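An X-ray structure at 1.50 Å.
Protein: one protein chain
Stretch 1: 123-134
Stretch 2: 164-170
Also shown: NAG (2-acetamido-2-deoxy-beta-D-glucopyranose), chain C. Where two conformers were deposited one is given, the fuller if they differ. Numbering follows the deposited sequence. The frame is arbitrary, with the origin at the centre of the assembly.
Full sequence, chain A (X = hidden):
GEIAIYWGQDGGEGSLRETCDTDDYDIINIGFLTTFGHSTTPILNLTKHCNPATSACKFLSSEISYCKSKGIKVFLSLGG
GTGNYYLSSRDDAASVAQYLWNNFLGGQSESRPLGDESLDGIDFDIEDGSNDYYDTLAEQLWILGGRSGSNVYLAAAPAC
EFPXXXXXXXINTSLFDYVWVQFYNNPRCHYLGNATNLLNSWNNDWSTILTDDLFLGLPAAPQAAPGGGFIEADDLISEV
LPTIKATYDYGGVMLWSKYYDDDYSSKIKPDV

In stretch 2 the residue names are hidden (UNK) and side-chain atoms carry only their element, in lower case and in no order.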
# COMPACT_ATOMS: atom_id res chain seq x y z
N ASP A 123 0.35 -0.68 -5.35
CA ASP A 123 0.81 -1.19 -4.06
C ASP A 123 0.61 -2.70 -4.04
O ASP A 123 -0.47 -3.19 -4.39
CB ASP A 123 0.02 -0.54 -2.93
CG ASP A 123 0.31 -1.14 -1.56
OD1 ASP A 123 1.49 -1.11 -1.15
OD2 ASP A 123 -0.65 -1.59 -0.90
N PHE A 124 1.65 -3.44 -3.64
CA PHE A 124 1.62 -4.91 -3.65
C PHE A 124 1.35 -5.38 -2.22
O PHE A 124 2.28 -5.53 -1.43
CB PHE A 124 2.95 -5.50 -4.12
CG PHE A 124 3.22 -5.38 -5.60
CD1 PHE A 124 3.12 -4.17 -6.28
CD2 PHE A 124 3.68 -6.50 -6.29
CE1 PHE A 124 3.42 -4.10 -7.63
CE2 PHE A 124 4.00 -6.43 -7.65
CZ PHE A 124 3.86 -5.24 -8.33
N ASP A 125 0.08 -5.61 -1.89
CA ASP A 125 -0.29 -6.09 -0.55
C ASP A 125 -0.62 -7.58 -0.62
O ASP A 125 -1.72 -8.03 -0.34
CB ASP A 125 -1.46 -5.28 0.02
CG ASP A 125 -1.70 -5.55 1.49
OD1 ASP A 125 -0.85 -6.19 2.14
OD2 ASP A 125 -2.77 -5.13 2.02
N ILE A 126 0.38 -8.35 -1.03
CA ILE A 126 0.22 -9.77 -1.30
C ILE A 126 0.32 -10.52 0.03
O ILE A 126 1.39 -10.60 0.63
CB ILE A 126 1.28 -10.26 -2.30
CG1 ILE A 126 1.28 -9.39 -3.57
CG2 ILE A 126 1.05 -11.74 -2.66
CD1 ILE A 126 -0.12 -9.16 -4.18
N GLU A 127 -0.80 -11.08 0.48
CA GLU A 127 -0.88 -11.76 1.77
C GLU A 127 -1.27 -13.22 1.67
O GLU A 127 -1.31 -13.91 2.70
CB GLU A 127 -1.90 -11.07 2.69
CG GLU A 127 -1.65 -9.62 2.99
CD GLU A 127 -2.72 -9.06 3.91
OE1 GLU A 127 -3.10 -9.75 4.88
OE2 GLU A 127 -3.18 -7.93 3.66
N ASP A 128 -1.61 -13.71 0.49
CA ASP A 128 -1.97 -15.12 0.35
C ASP A 128 -1.79 -15.52 -1.10
O ASP A 128 -1.52 -14.69 -1.97
CB ASP A 128 -3.40 -15.40 0.86
CG ASP A 128 -4.48 -14.87 -0.07
OD1 ASP A 128 -4.53 -13.65 -0.26
OD2 ASP A 128 -5.30 -15.67 -0.59
N GLY A 129 -1.91 -16.82 -1.35
CA GLY A 129 -1.71 -17.36 -2.68
C GLY A 129 -0.25 -17.54 -3.02
O GLY A 129 0.66 -17.20 -2.25
N SER A 130 -0.01 -18.07 -4.22
CA SER A 130 1.36 -18.32 -4.66
C SER A 130 2.16 -17.02 -4.68
O SER A 130 1.65 -15.96 -5.03
CB SER A 130 1.36 -18.94 -6.06
OG SER A 130 2.68 -18.99 -6.57
N ASN A 131 3.43 -17.13 -4.31
CA ASN A 131 4.33 -15.98 -4.30
C ASN A 131 4.98 -15.71 -5.65
O ASN A 131 5.71 -14.72 -5.77
CB ASN A 131 5.43 -16.19 -3.27
CG ASN A 131 6.43 -17.21 -3.74
OD1 ASN A 131 6.07 -18.31 -4.15
ND2 ASN A 131 7.71 -16.82 -3.75
N ASP A 132 4.75 -16.54 -6.65
CA ASP A 132 5.52 -16.50 -7.89
C ASP A 132 5.11 -15.35 -8.81
O ASP A 132 3.93 -14.99 -8.92
CB ASP A 132 5.37 -17.83 -8.66
CG ASP A 132 6.17 -18.96 -8.06
OD1 ASP A 132 7.04 -18.67 -7.20
OD2 ASP A 132 5.95 -20.13 -8.45
N TYR A 133 6.10 -14.80 -9.50
CA TYR A 133 5.97 -13.86 -10.63
C TYR A 133 5.60 -12.44 -10.23
O TYR A 133 5.40 -11.60 -11.13
CB TYR A 133 4.99 -14.36 -11.69
CG TYR A 133 5.30 -15.77 -12.13
CD1 TYR A 133 6.48 -16.06 -12.78
CD2 TYR A 133 4.42 -16.80 -11.86
CE1 TYR A 133 6.78 -17.34 -13.16
CE2 TYR A 133 4.71 -18.08 -12.23
CZ TYR A 133 5.88 -18.36 -12.89
OH TYR A 133 6.18 -19.66 -13.26
N TYR A 134 5.54 -12.10 -8.94
CA TYR A 134 5.34 -10.70 -8.57
C TYR A 134 6.56 -9.86 -8.91
O TYR A 134 6.44 -8.64 -9.15
CB TYR A 134 4.98 -10.61 -7.08
CG TYR A 134 3.56 -11.07 -6.83
CD1 TYR A 134 2.49 -10.33 -7.30
CD2 TYR A 134 3.30 -12.26 -6.16
CE1 TYR A 134 1.19 -10.76 -7.11
CE2 TYR A 134 1.99 -12.69 -5.96
CZ TYR A 134 0.95 -11.94 -6.43
OH TYR A 134 -0.35 -12.37 -6.23
N UNK A 164 10.04 -11.86 3.65
CA UNK A 164 8.62 -12.10 3.48
C UNK A 164 8.39 -13.11 2.36
O UNK A 164 8.87 -12.93 1.24
c UNK A 164 7.91 -10.78 3.15
c UNK A 164 6.42 -10.94 3.05
o UNK A 164 5.93 -11.20 1.93
o UNK A 164 5.74 -10.83 4.09
N UNK A 165 7.67 -14.20 2.67
CA UNK A 165 7.44 -15.24 1.66
C UNK A 165 6.84 -14.66 0.39
O UNK A 165 7.30 -14.97 -0.72
c UNK A 165 6.59 -18.12 0.39
c UNK A 165 5.86 -17.17 1.10
c UNK A 165 3.93 -17.77 -0.26
o UNK A 165 4.08 -19.45 -1.96
c UNK A 165 6.00 -18.88 -0.63
c UNK A 165 6.51 -16.34 2.20
c UNK A 165 4.52 -17.01 0.76
c UNK A 165 4.67 -18.70 -0.95
N UNK A 166 5.81 -13.83 0.53
CA UNK A 166 5.04 -13.42 -0.64
C UNK A 166 5.79 -12.41 -1.48
O UNK A 166 5.67 -12.42 -2.71
c UNK A 166 2.80 -13.88 1.86
c UNK A 166 2.06 -14.82 2.54
c UNK A 166 1.34 -15.76 1.83
c UNK A 166 1.37 -15.77 0.45
c UNK A 166 3.69 -12.85 -0.23
c UNK A 166 2.85 -13.86 0.48
c UNK A 166 2.12 -14.82 -0.22
o UNK A 166 0.59 -16.68 2.54
N UNK A 167 6.56 -11.54 -0.83
CA UNK A 167 7.10 -10.36 -1.50
C UNK A 167 8.61 -10.32 -1.57
O UNK A 167 9.16 -9.34 -2.10
c UNK A 167 4.60 -7.76 -0.10
c UNK A 167 5.10 -8.85 -1.03
c UNK A 167 6.59 -9.08 -0.82
c UNK A 167 4.87 -8.47 -2.49
N UNK A 168 9.33 -11.34 -1.07
CA UNK A 168 10.78 -11.21 -1.07
C UNK A 168 11.33 -11.08 -2.48
O UNK A 168 12.21 -10.25 -2.72
c UNK A 168 11.44 -12.39 -0.33
c UNK A 168 11.84 -14.80 -0.07
n UNK A 168 13.42 -16.65 1.37
n UNK A 168 15.33 -15.50 0.82
n UNK A 168 13.29 -14.74 0.07
c UNK A 168 14.01 -15.63 0.75
c UNK A 168 11.31 -13.70 -0.98
N UNK A 169 10.77 -11.82 -3.45
CA UNK A 169 11.29 -11.75 -4.81
C UNK A 169 10.97 -10.41 -5.45
O UNK A 169 11.81 -9.83 -6.15
o UNK A 169 11.13 -16.47 -6.27
o UNK A 169 9.65 -15.02 -6.96
c UNK A 169 11.23 -14.26 -5.34
c UNK A 169 10.63 -15.32 -6.25
c UNK A 169 10.71 -12.87 -5.67
N UNK A 170 9.76 -9.91 -5.24
CA UNK A 170 9.41 -8.61 -5.80
C UNK A 170 10.30 -7.52 -5.22
O UNK A 170 10.87 -6.70 -5.95
c UNK A 170 7.92 -8.31 -5.53
C1 NAG C . 18.06 -11.51 -3.56
C2 NAG C . 18.09 -12.51 -2.41
C3 NAG C . 19.51 -13.05 -2.20
C4 NAG C . 20.06 -13.57 -3.53
C5 NAG C . 19.95 -12.50 -4.60
C6 NAG C . 20.38 -12.96 -5.97
C7 NAG C . 16.43 -12.27 -0.60
C8 NAG C . 16.06 -11.53 0.64
N2 NAG C . 17.58 -11.90 -1.19
O3 NAG C . 19.50 -14.11 -1.25
O4 NAG C . 21.43 -13.95 -3.37
O5 NAG C . 18.58 -12.11 -4.72
O6 NAG C . 20.24 -11.93 -6.94
O7 NAG C . 15.74 -13.18 -1.05
O HOH W 1 3.18 -10.65 3.10
O HOH W 2 -1.27 -18.39 1.16
O HOH W 3 7.44 -13.27 -6.85
O HOH W 4 8.96 -15.40 -9.49

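Position 164 has two side-chain carbons, the second carrying two oxygens, and no direct side-chain contact with stretch 1: an aspartate, D164. It folds back on its own stretch: the backbone N of position 167 donates to D164 OD2 at 2.9 Å. Its other oxygen, OD1, accepts from water 1 at 2.8 Å, and that water also donates to I126 O at 3.1 Å, so the carboxylate reaches stretch 1 through solvent.

Position 165 shows one carbon, then a six-carbon ring bearing one oxygen, with the CB of N131 over its face. This is tyrosine, Y165. N131 CB sits 3.8 Å from the centroid of the Y165 ring, and N131 N gives a weak hydrogen bond to Y165 OH at 3.4 Å. N131 thus meets both the ring and the hydroxyl.

Position 166 repeats the pattern, a carbon and a six-carbon ring with one oxygen, but here the ring lies against backbone, with the peptide joining E127 and D128 over one face and G129 O at its edge. It is a second tyrosine, Y166. G129 O approaches Y166 CE1 to 3.1 Å, while water 2 links Y166 OH, 2.9 Å away, to G129 N at 3.0 Å. The positive phi of G129 favours glycine in this loop.

Position 167 has four carbons forked at the second, with no polar atom, and packs on F124 and I126. It is leucine, L167: CD2 lies 3.9 Å from both F124 CB and I126 CG1.

Position 168 carries three carbons, a nitrogen, and a carbon with two more nitrogens, and it makes no contact with stretch 1. This is the guanidinium of arginine, R168; R168 NE and NH2 donate to NAG O7 at 3.1 and 3.0 Å.

Position 169 has three carbons, the last with two oxygens, facing N131 and D132. It is glutamate, E169. D132 OD1 and E169 OE1, like charges, stay 4.5 Å apart; water 3 donates to both N131 O (2.5 Å) and E169 OE1 (2.8 Å), and water 4, bound by Y133 N at 2.9 Å, donates to E169 OE1 at 2.6 Å.

Position 170 has a single carbon, its CB, resting 4.0 Å from Y134 CB, so alanine, A170.

The contact works by zones. L167 and A170 pack against buried apolar surface, two tyrosines cover the loop after the strand, waters 1 and 3 supply the hydrogens that facing acceptors lack, and waters 2 and 4 span gaps between backbone N atoms and side-chain oxygens. The one assigned direct hydrogen bond, N131 N to Y165 OH, is weak; most of the other contacts are packing or pass through water.

Stretch 2 (164-170) DYYLREA
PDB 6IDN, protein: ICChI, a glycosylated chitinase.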